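Local coordinates for microcin B17-processing protein McbB (Escherichia coli str. K-12 substr. MG1655, PDB 6GRH), which is needed to process the inactive microcin B17 precursor peptide into the active antibiotic and works in complex with its partner proteins McbC and McbD, at residues B[194-197]-B[198-202]; B[213-216]-B[217-220]; B[242-245]-B[246-250]. All coordinates share one frame; numbering follows the deposited sequence. Where two conformers were deposited one is given.

Contact 1. Residues B[194-197]-B[198-202]; sequences FCHI and ERWLS. With ZN (zinc ion), chain F; SO4 (sulfate ion), chain G.
His196 and Trp200, four residues apart on helix 193-204, meet through backbone and ring together. The amide of Trp200 donates to His196 O at 3.0 Å, and that same oxygen lies 3.3 Å above one face of the indole, offset toward its rim. Trp200 CG sits beside its own backbone N (chi1 -47°), which folds the ring back over this carbonyl. The imidazole presents its edge to Trp200 CZ2, which lies near the ring plane, and its ND1 is hydrogen-bonded to Cys192 O. Neighbouring i to i+4 bonds run from Glu198 N to Phe194 O and, at 2.9 Å, from Leu201 N to Ile197 O.

Metal binding marks the start of the helix: Cys195 SG holds the zinc ion at 2.3 Å, and Cys192, Cys290 and Cys292 complete a Cys4 site whose first pair is a CxxC motif.

Charge gathers further along. The guanidinium of Arg199 grips a sulfate ion, probably from the crystallisation liquor, in a fork lying in its own plane, NH1 to O3 and NH2 to O4, both 2.7 Å and nearly straight (173° and 174°). Arg203 also binds this sulfate. Glu198 OE2 is hydrogen-bonded to Tyr225 OH.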
ATOM      1  N   PHE B 194     -10.857   5.303  17.011  1.00 24.49           N
ATOM      2  CA  PHE B 194     -10.229   4.015  17.351  1.00 25.04           C
ATOM      3  C   PHE B 194      -9.855   3.252  16.070  1.00 24.73           C
ATOM      4  O   PHE B 194      -8.803   2.613  16.003  1.00 24.02           O
ATOM      5  CB  PHE B 194     -11.091   3.247  18.362  1.00 25.94           C
ATOM      6  CG  PHE B 194     -11.192   3.959  19.673  1.00 26.27           C
ATOM      7  CD1 PHE B 194     -10.078   4.043  20.509  1.00 26.72           C
ATOM      8  CD2 PHE B 194     -12.340   4.656  20.018  1.00 26.83           C
ATOM      9  CE1 PHE B 194     -10.125   4.775  21.678  1.00 27.50           C
ATOM     10  CE2 PHE B 194     -12.411   5.368  21.211  1.00 27.30           C
ATOM     11  CZ  PHE B 194     -11.302   5.436  22.037  1.00 27.88           C
ATOM     12  N   CYS B 195     -10.663   3.414  15.019  1.00 24.80           N
ATOM     13  CA  CYS B 195     -10.297   2.920  13.706  1.00 25.31           C
ATOM     14  C   CYS B 195      -8.967   3.506  13.213  1.00 24.61           C
ATOM     15  O   CYS B 195      -8.160   2.785  12.603  1.00 25.14           O
ATOM     16  CB  CYS B 195     -11.413   3.162  12.685  1.00 26.11           C
ATOM     17  SG  CYS B 195     -12.904   2.200  12.978  1.00 26.71           S
ATOM     18  N   HIS B 196      -8.744   4.792  13.487  1.00 24.12           N
ATOM     19  CA  HIS B 196      -7.537   5.503  13.079  1.00 24.01           C
ATOM     20  C   HIS B 196      -6.318   5.091  13.885  1.00 25.20           C
ATOM     21  O   HIS B 196      -5.254   4.703  13.299  1.00 24.69           O
ATOM     22  CB  HIS B 196      -7.740   7.026  13.141  1.00 23.18           C
ATOM     23  CG  HIS B 196      -8.565   7.546  12.018  1.00 22.93           C
ATOM     24  ND1 HIS B 196      -9.939   7.468  12.005  1.00 23.26           N
ATOM     25  CD2 HIS B 196      -8.204   8.070  10.820  1.00 22.77           C
ATOM     26  CE1 HIS B 196     -10.393   7.970  10.872  1.00 23.46           C
ATOM     27  NE2 HIS B 196      -9.360   8.333  10.131  1.00 23.08           N
ATOM     28  N   ILE B 197      -6.447   5.148  15.204  0.50 25.63           N
ATOM     29  CA  ILE B 197      -5.298   4.940  16.079  0.50 26.79           C
ATOM     30  C   ILE B 197      -4.758   3.500  15.949  0.50 27.58           C
ATOM     31  O   ILE B 197      -3.556   3.289  15.982  0.50 27.54           O
ATOM     32  CB  ILE B 197      -5.633   5.322  17.532  0.50 27.41           C
ATOM     33  CG1 ILE B 197      -4.357   5.616  18.319  0.50 28.19           C
ATOM     34  CG2 ILE B 197      -6.449   4.244  18.208  0.50 27.98           C
ATOM     35  CD1 ILE B 197      -4.613   6.519  19.495  0.50 28.70           C
ATOM     36  N   GLU B 198      -5.646   2.537  15.717  1.00 28.12           N
ATOM     37  CA  GLU B 198      -5.242   1.150  15.441  1.00 29.54           C
ATOM     38  C   GLU B 198      -4.515   0.996  14.100  1.00 29.27           C
ATOM     39  O   GLU B 198      -3.568   0.218  13.990  1.00 29.50           O
ATOM     40  CB  GLU B 198      -6.451   0.212  15.518  1.00 31.12           C
ATOM     41  CG  GLU B 198      -6.989   0.103  16.952  1.00 32.62           C
ATOM     42  CD  GLU B 198      -6.007  -0.527  17.938  1.00 34.56           C
ATOM     43  OE1 GLU B 198      -5.185  -1.360  17.487  1.00 35.28           O
ATOM     44  OE2 GLU B 198      -6.088  -0.208  19.157  1.00 35.13           O
ATOM     45  N   ARG B 199      -4.958   1.716  13.084  1.00 28.55           N
ATOM     46  CA  ARG B 199      -4.227   1.762  11.810  1.00 29.43           C
ATOM     47  C   ARG B 199      -2.791   2.291  12.018  1.00 29.64           C
ATOM     48  O   ARG B 199      -1.837   1.673  11.512  1.00 30.72           O
ATOM     49  CB  ARG B 199      -4.980   2.588  10.771  1.00 29.33           C
ATOM     50  CG  ARG B 199      -4.360   2.615   9.378  1.00 30.33           C
ATOM     51  CD  ARG B 199      -4.600   1.323   8.643  1.00 32.00           C
ATOM     52  NE  ARG B 199      -4.001   1.319   7.311  1.00 33.80           N
ATOM     53  CZ  ARG B 199      -2.749   0.947   7.011  1.00 34.72           C
ATOM     54  NH1 ARG B 199      -1.864   0.557   7.940  1.00 34.42           N
ATOM     55  NH2 ARG B 199      -2.371   0.988   5.740  1.00 35.88           N
ATOM     56  N   TRP B 200      -2.620   3.371  12.776  1.00 28.27           N
ATOM     57  CA  TRP B 200      -1.279   3.946  12.987  1.00 29.50           C
ATOM     58  C   TRP B 200      -0.414   3.075  13.905  1.00 30.55           C
ATOM     59  O   TRP B 200       0.788   2.900  13.643  1.00 29.40           O
ATOM     60  CB  TRP B 200      -1.320   5.379  13.532  1.00 29.77           C
ATOM     61  CG  TRP B 200      -2.273   6.331  12.831  1.00 29.53           C
ATOM     62  CD1 TRP B 200      -3.049   7.269  13.435  1.00 28.99           C
ATOM     63  CD2 TRP B 200      -2.555   6.427  11.425  1.00 29.59           C
ATOM     64  NE1 TRP B 200      -3.791   7.933  12.510  1.00 28.65           N
ATOM     65  CE2 TRP B 200      -3.505   7.452  11.268  1.00 29.45           C
ATOM     66  CE3 TRP B 200      -2.085   5.753  10.282  1.00 31.26           C
ATOM     67  CZ2 TRP B 200      -4.009   7.828  10.024  1.00 29.92           C
ATOM     68  CZ3 TRP B 200      -2.593   6.119   9.034  1.00 31.41           C
ATOM     69  CH2 TRP B 200      -3.550   7.145   8.918  1.00 31.08           C
ATOM     70  N   LEU B 201      -1.005   2.514  14.965  1.00 30.99           N
ATOM     71  CA  LEU B 201      -0.244   1.625  15.854  1.00 33.43           C
ATOM     72  C   LEU B 201       0.275   0.356  15.141  1.00 34.96           C
ATOM     73  O   LEU B 201       1.416  -0.058  15.391  1.00 37.61           O
ATOM     74  CB  LEU B 201      -1.016   1.281  17.122  1.00 33.52           C
ATOM     75  CG  LEU B 201      -1.259   2.486  18.035  1.00 33.36           C
ATOM     76  CD1 LEU B 201      -2.136   2.073  19.194  1.00 34.08           C
ATOM     77  CD2 LEU B 201       0.005   3.127  18.561  1.00 34.27           C
ATOM     78  N   SER B 202      -0.550  -0.209  14.260  0.50 35.43           N
ATOM     79  CA  SER B 202      -0.173  -1.320  13.389  0.50 36.54           C
ATOM     80  C   SER B 202       0.984  -0.967  12.458  0.50 36.90           C
ATOM     81  O   SER B 202       1.967  -1.699  12.397  0.50 37.29           O
ATOM     82  CB  SER B 202      -1.380  -1.785  12.554  0.50 36.78           C
ATOM     83  OG  SER B 202      -1.611  -0.958  11.410  0.50 37.30           O
TER
HETATM   84 ZN    ZN F 401     -14.197   2.726  14.856  1.00 26.00          ZN
HETATM   85  S   SO4 G 402       1.121  -0.237   6.014  1.00 49.91           S
HETATM   86  O1  SO4 G 402       2.388   0.528   6.009  1.00 54.24           O
HETATM   87  O2  SO4 G 402       1.339  -1.638   5.588  1.00 53.37           O
HETATM   88  O3  SO4 G 402       0.602  -0.261   7.401  1.00 53.25           O
HETATM   89  O4  SO4 G 402       0.190   0.418   5.078  1.00 51.27           O

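Contact 2. Residues B[213-216]-B[217-220]; sequences MSWA and NLLQ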
ATOM      1  N   MET B 213      -3.074  -8.704  13.558  1.00 47.01           N
ATOM      2  CA  MET B 213      -3.541  -9.761  14.473  1.00 44.27           C
ATOM      3  C   MET B 213      -2.582 -10.951  14.594  1.00 41.70           C
ATOM      4  O   MET B 213      -2.077 -11.467  13.618  1.00 43.22           O
ATOM      5  CB  MET B 213      -4.954 -10.231  14.099  1.00 45.12           C
ATOM      6  CG  MET B 213      -6.039  -9.193  14.378  1.00 45.40           C
ATOM      7  SD  MET B 213      -6.328  -8.889  16.144  1.00 46.92           S
ATOM      8  CE  MET B 213      -7.397  -7.452  16.088  1.00 46.42           C
ATOM      9  N   SER B 214      -2.367 -11.368  15.836  1.00 37.76           N
ATOM     10  CA  SER B 214      -1.585 -12.528  16.219  1.00 35.82           C
ATOM     11  C   SER B 214      -2.011 -12.837  17.671  1.00 33.69           C
ATOM     12  O   SER B 214      -2.690 -12.006  18.295  1.00 31.48           O
ATOM     13  CB  SER B 214      -0.122 -12.171  16.239  1.00 36.23           C
ATOM     14  OG  SER B 214       0.082 -11.197  17.249  1.00 36.00           O
ATOM     15  N   TRP B 215      -1.570 -13.966  18.213  1.00 32.65           N
ATOM     16  CA  TRP B 215      -1.923 -14.280  19.606  1.00 32.49           C
ATOM     17  C   TRP B 215      -1.437 -13.223  20.609  1.00 32.10           C
ATOM     18  O   TRP B 215      -2.130 -12.958  21.573  1.00 31.34           O
ATOM     19  CB  TRP B 215      -1.595 -15.714  20.006  1.00 32.82           C
ATOM     20  CG  TRP B 215      -2.763 -16.572  19.618  1.00 32.68           C
ATOM     21  CD1 TRP B 215      -2.904 -17.329  18.495  1.00 32.76           C
ATOM     22  CD2 TRP B 215      -4.006 -16.654  20.324  1.00 32.28           C
ATOM     23  NE1 TRP B 215      -4.144 -17.925  18.483  1.00 32.95           N
ATOM     24  CE2 TRP B 215      -4.845 -17.514  19.593  1.00 32.63           C
ATOM     25  CE3 TRP B 215      -4.474 -16.099  21.519  1.00 32.05           C
ATOM     26  CZ2 TRP B 215      -6.145 -17.833  20.011  1.00 32.84           C
ATOM     27  CZ3 TRP B 215      -5.777 -16.412  21.944  1.00 32.25           C
ATOM     28  CH2 TRP B 215      -6.597 -17.270  21.178  1.00 32.69           C
ATOM     29  N   ALA B 216      -0.292 -12.598  20.355  1.00 32.17           N
ATOM     30  CA  ALA B 216       0.174 -11.529  21.251  1.00 32.84           C
ATOM     31  C   ALA B 216      -0.844 -10.388  21.299  1.00 32.61           C
ATOM     32  O   ALA B 216      -1.156  -9.867  22.363  1.00 32.78           O
ATOM     33  CB  ALA B 216       1.541 -11.026  20.823  1.00 33.34           C
ATOM     34  N   ASN B 217      -1.416 -10.054  20.151  1.00 32.13           N
ATOM     35  CA  ASN B 217      -2.420  -9.002  20.112  1.00 32.06           C
ATOM     36  C   ASN B 217      -3.758  -9.420  20.702  1.00 30.73           C
ATOM     37  O   ASN B 217      -4.406  -8.628  21.383  1.00 29.49           O
ATOM     38  CB  ASN B 217      -2.583  -8.492  18.699  1.00 33.47           C
ATOM     39  CG  ASN B 217      -1.528  -7.493  18.343  1.00 35.99           C
ATOM     40  OD1 ASN B 217      -1.526  -6.369  18.847  1.00 38.75           O
ATOM     41  ND2 ASN B 217      -0.626  -7.885  17.488  1.00 38.38           N
ATOM     42  N   LEU B 218      -4.158 -10.661  20.460  1.00 30.43           N
ATOM     43  CA  LEU B 218      -5.395 -11.196  21.028  1.00 30.63           C
ATOM     44  C   LEU B 218      -5.372 -11.210  22.564  1.00 31.05           C
ATOM     45  O   LEU B 218      -6.337 -10.789  23.199  1.00 30.60           O
ATOM     46  CB  LEU B 218      -5.700 -12.598  20.481  1.00 31.08           C
ATOM     47  CG  LEU B 218      -6.051 -12.650  18.984  1.00 30.63           C
ATOM     48  CD1 LEU B 218      -6.198 -14.114  18.568  1.00 31.41           C
ATOM     49  CD2 LEU B 218      -7.314 -11.862  18.673  1.00 30.04           C
ATOM     50  N   LEU B 219      -4.249 -11.611  23.143  1.00 31.73           N
ATOM     51  CA  LEU B 219      -4.119 -11.598  24.600  1.00 33.24           C
ATOM     52  C   LEU B 219      -4.215 -10.172  25.178  1.00 33.58           C
ATOM     53  O   LEU B 219      -4.807  -9.998  26.219  1.00 34.03           O
ATOM     54  CB  LEU B 219      -2.855 -12.290  25.076  1.00 33.78           C
ATOM     55  CG  LEU B 219      -2.795 -13.789  24.775  1.00 34.53           C
ATOM     56  CD1 LEU B 219      -1.449 -14.323  25.241  1.00 35.39           C
ATOM     57  CD2 LEU B 219      -3.923 -14.582  25.421  1.00 35.21           C
ATOM     58  N   GLN B 220      -3.673  -9.184  24.492  1.00 34.81           N
ATOM     59  CA  GLN B 220      -3.764  -7.793  24.935  1.00 36.65           C
ATOM     60  C   GLN B 220      -5.215  -7.287  24.884  1.00 37.14           C
ATOM     61  O   GLN B 220      -5.625  -6.487  25.723  1.00 36.39           O
ATOM     62  CB  GLN B 220      -2.894  -6.892  24.063  1.00 37.85           C
ATOM     63  CG  GLN B 220      -1.387  -7.036  24.258  1.00 40.26           C
ATOM     64  CD  GLN B 220      -0.619  -6.307  23.167  1.00 41.66           C
ATOM     65  OE1 GLN B 220      -1.106  -5.337  22.594  1.00 44.38           O
ATOM     66  NE2 GLN B 220       0.574  -6.775  22.867  1.00 44.86           N
TER
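Ser214 and Asn217 meet at the start of helix 215-220, where Ser214 occupies the N-cap position. Its OG lies between its own backbone N and carbonyl carbon (chi1 64°), and from there it accepts from Asn217 N at 3.5 Å. The long distance makes this a weak capping bond, although the N-H points well at the oxygen (162°). A second weak bond reaches the same hydroxyl oxygen from the side-chain amide, Asn217 ND2 to Ser214 OG, so both backbone and side chain of Asn217 turn to one acceptor.

The regular helical bonds begin at once. Leu218 N donates to Ser214 O at 2.9 Å, and Leu219 N to Trp215 O at 3.0 Å. The next, Gln220 N to Ala216 O, is weak.

Apolar contacts gather round the indole of Trp215. Leu218 sends CD1 over one face in a CH-pi contact, 3.7 Å from the centroid of the six-membered ring and only 8° off its normal, which places the methyl above the centre of that ring. Leu219 CD2 comes instead to the edge, near the ring plane, 4.2 Å from Trp215 CE3. One side chain thus packs on the face while the next packs at the rim.

Partners from other chains extend this apolar patch: Trp12 of McbD stacks on the Trp215 ring, Met16 of McbD packs on Leu218, and Pro283 of a second McbB subunit touches Trp215, Ala216 and Leu219. The other methyl of Leu218, CD2, meets Met213 SD at 4.0 Å, the two side chains crossing at about a right angle.

Contact 3. Residues B[242-245]-B[246-250]; sequences SYHL and IKRRL. With EDO (1,2-ethanediol), chain J.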
ATOM      1  N   SER B 242       0.713  23.063  14.380  1.00 24.67           N
ATOM      2  CA  SER B 242      -0.544  22.342  14.673  1.00 23.96           C
ATOM      3  C   SER B 242      -1.768  23.255  14.575  1.00 23.58           C
ATOM      4  O   SER B 242      -2.778  22.909  13.976  1.00 22.94           O
ATOM      5  CB  SER B 242      -0.484  21.741  16.081  1.00 24.49           C
ATOM      6  OG  SER B 242       0.563  20.777  16.194  1.00 25.03           O
ATOM      7  N   TYR B 243      -1.642  24.438  15.166  1.00 24.63           N
ATOM      8  CA  TYR B 243      -2.699  25.462  15.151  1.00 24.57           C
ATOM      9  C   TYR B 243      -3.114  25.815  13.722  1.00 24.08           C
ATOM     10  O   TYR B 243      -4.303  25.872  13.418  1.00 23.84           O
ATOM     11  CB  TYR B 243      -2.180  26.697  15.878  1.00 25.48           C
ATOM     12  CG  TYR B 243      -3.134  27.819  16.183  1.00 25.90           C
ATOM     13  CD1 TYR B 243      -4.076  27.699  17.201  1.00 26.13           C
ATOM     14  CD2 TYR B 243      -3.039  29.039  15.511  1.00 26.16           C
ATOM     15  CE1 TYR B 243      -4.917  28.764  17.530  1.00 26.97           C
ATOM     16  CE2 TYR B 243      -3.881  30.118  15.836  1.00 27.14           C
ATOM     17  CZ  TYR B 243      -4.811  29.969  16.859  1.00 27.17           C
ATOM     18  OH  TYR B 243      -5.649  31.004  17.173  1.00 28.09           O
ATOM     19  N   HIS B 244      -2.128  26.027  12.850  1.00 23.89           N
ATOM     20  CA  HIS B 244      -2.420  26.306  11.462  1.00 23.71           C
ATOM     21  C   HIS B 244      -3.114  25.140  10.746  1.00 23.34           C
ATOM     22  O   HIS B 244      -4.071  25.360   9.985  1.00 22.41           O
ATOM     23  CB  HIS B 244      -1.144  26.705  10.737  1.00 24.13           C
ATOM     24  CG  HIS B 244      -1.375  27.202   9.353  1.00 24.09           C
ATOM     25  ND1 HIS B 244      -2.120  28.336   9.078  1.00 23.62           N
ATOM     26  CD2 HIS B 244      -0.973  26.705   8.159  1.00 23.85           C
ATOM     27  CE1 HIS B 244      -2.176  28.500   7.766  1.00 24.23           C
ATOM     28  NE2 HIS B 244      -1.478  27.534   7.189  1.00 24.64           N
ATOM     29  N   LEU B 245      -2.625  23.911  10.957  1.00 23.53           N
ATOM     30  CA  LEU B 245      -3.273  22.738  10.365  1.00 23.95           C
ATOM     31  C   LEU B 245      -4.721  22.527  10.796  1.00 23.27           C
ATOM     32  O   LEU B 245      -5.569  22.177   9.971  1.00 23.00           O
ATOM     33  CB  LEU B 245      -2.447  21.469  10.608  1.00 24.93           C
ATOM     34  CG  LEU B 245      -1.174  21.312   9.802  1.00 26.93           C
ATOM     35  CD1 LEU B 245      -0.469  20.005  10.186  1.00 27.86           C
ATOM     36  CD2 LEU B 245      -1.452  21.264   8.325  1.00 27.86           C
ATOM     37  N   ILE B 246      -4.999  22.768  12.070  1.00 23.18           N
ATOM     38  CA  ILE B 246      -6.364  22.743  12.611  1.00 22.93           C
ATOM     39  C   ILE B 246      -7.233  23.787  11.895  1.00 23.47           C
ATOM     40  O   ILE B 246      -8.323  23.474  11.365  1.00 22.28           O
ATOM     41  CB  ILE B 246      -6.362  22.944  14.135  1.00 23.56           C
ATOM     42  CG1 ILE B 246      -5.705  21.748  14.845  1.00 23.57           C
ATOM     43  CG2 ILE B 246      -7.777  23.119  14.685  1.00 23.77           C
ATOM     44  CD1 ILE B 246      -5.458  21.928  16.326  1.00 23.73           C
ATOM     45  N   LYS B 247      -6.735  25.021  11.840  1.00 23.54           N
ATOM     46  CA  LYS B 247      -7.451  26.085  11.164  1.00 24.09           C
ATOM     47  C   LYS B 247      -7.781  25.743   9.715  1.00 23.59           C
ATOM     48  O   LYS B 247      -8.941  25.856   9.284  1.00 22.71           O
ATOM     49  CB  LYS B 247      -6.667  27.396  11.229  1.00 25.26           C
ATOM     50  CG  LYS B 247      -7.527  28.559  10.760  1.00 26.89           C
ATOM     51  CD  LYS B 247      -6.725  29.820  10.540  1.00 28.51           C
ATOM     52  CE  LYS B 247      -6.125  29.824   9.149  1.00 27.98           C
ATOM     53  NZ  LYS B 247      -5.484  31.131   8.973  1.00 28.55           N
ATOM     54  N   ARG B 248      -6.764  25.293   8.969  1.00 22.98           N
ATOM     55  CA  ARG B 248      -6.981  24.977   7.577  1.00 23.06           C
ATOM     56  C   ARG B 248      -7.909  23.807   7.364  1.00 22.81           C
ATOM     57  O   ARG B 248      -8.704  23.825   6.438  1.00 22.40           O
ATOM     58  CB  ARG B 248      -5.688  24.743   6.823  1.00 23.03           C
ATOM     59  CG  ARG B 248      -4.885  26.000   6.660  1.00 23.90           C
ATOM     60  CD  ARG B 248      -5.658  27.101   5.924  1.00 24.28           C
ATOM     61  NE  ARG B 248      -4.717  28.072   5.402  1.00 24.93           N
ATOM     62  CZ  ARG B 248      -4.987  29.327   5.085  1.00 26.09           C
ATOM     63  NH1 ARG B 248      -6.212  29.838   5.210  1.00 26.74           N
ATOM     64  NH2 ARG B 248      -4.006  30.073   4.597  1.00 27.08           N
ATOM     65  N   ARG B 249      -7.844  22.827   8.249  1.00 23.21           N
ATOM     66  CA  ARG B 249      -8.757  21.719   8.163  1.00 23.67           C
ATOM     67  C   ARG B 249     -10.206  22.134   8.438  1.00 23.42           C
ATOM     68  O   ARG B 249     -11.121  21.749   7.709  1.00 23.28           O
ATOM     69  CB  ARG B 249      -8.259  20.552   9.048  1.00 24.76           C
ATOM     70  CG  ARG B 249      -9.087  19.301   8.894  1.00 25.21           C
ATOM     71  CD  ARG B 249      -8.817  18.646   7.554  1.00 25.97           C
ATOM     72  NE  ARG B 249      -9.634  17.457   7.405  1.00 26.65           N
ATOM     73  CZ  ARG B 249     -10.445  17.169   6.392  1.00 27.29           C
ATOM     74  NH1 ARG B 249     -10.558  17.960   5.314  1.00 28.23           N
ATOM     75  NH2 ARG B 249     -11.136  16.030   6.443  1.00 27.53           N
ATOM     76  N   LEU B 250     -10.427  22.911   9.475  1.00 24.42           N
ATOM     77  CA  LEU B 250     -11.756  23.448   9.746  1.00 25.77           C
ATOM     78  C   LEU B 250     -12.254  24.303   8.606  1.00 25.53           C
ATOM     79  O   LEU B 250     -13.441  24.258   8.245  1.00 25.36           O
ATOM     80  CB  LEU B 250     -11.777  24.272  11.044  1.00 27.36           C
ATOM     81  CG  LEU B 250     -12.004  23.541  12.362  1.00 28.68           C
ATOM     82  CD1 LEU B 250     -11.816  24.517  13.508  1.00 29.12           C
ATOM     83  CD2 LEU B 250     -13.370  22.860  12.420  1.00 28.77           C
TER
HETATM   84  C1  EDO J 405      -4.760  33.446   4.499  0.50 38.61           C
HETATM   85  O1  EDO J 405      -5.293  32.604   3.473  0.50 37.48           O
HETATM   86  C2  EDO J 405      -3.341  33.818   4.107  0.50 38.23           C
HETATM   87  O2  EDO J 405      -2.623  34.336   5.226  0.50 39.20           O
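His244 and Arg248 lie one helical turn apart with their side chains crossed, the imidazole and guanidinium planes 67° from each other. Arg248 CG stands over one face of the imidazole in a CH-pi contact, 4.0 Å from the ring centroid, 23° off the normal and offset toward the rim. The arginine chain then bends at chi2 (-58°), and NE comes within 3.5 Å of His244 CE1. Both polar ends turn to a third subunit, another McbB copy: His244 NE2 and Arg248 NE share Leu274 O there, and His244 ND1 bonds Ser237 OG. At the edge of the guanidinium, in its plane, O1 of an ethanediol, probably from the crystallisation liquor, accepts from Arg248 NH2 at 3.1 Å and weakly from NH1, which also bonds Gln251 OE1.

Lys247 CE approaches the imidazole obliquely, 4.3 Å from His244 ND1, while NZ forms a salt bridge with Glu238 of the third subunit. Beneath these side chains, Arg248 N donates to His244 O at 2.9 Å.

Within the chain, helix 236-254 packs through Ile246 and Leu250 on helix 111-115 and strand 139-144, and through Ser242, Leu245 and Ile246 on strand 177-180.

All three contacts lie along single helices, but in different settings. Contact 3 is buried, its centre about 5 Å from the centre of the chain; contacts 1 and 2 are partly buried, their centres about 21 and 36 Å from it. Contacts 1 and 2 belong to successive helices, 193-204 and 215-220, with nearest atoms about 6 Å apart and no touch. Contact 1 combines a zinc ligand with an anion-binding arginine, contact 2 is a capped helix start presenting apolar groups to McbD, and contact 3 carries histidine, lysine and arginine into polar bonds with another McbB copy. Thus 213-220 and 242-250 both meet other subunits, one chiefly through hydrophobic surfaces, the other through polar groups.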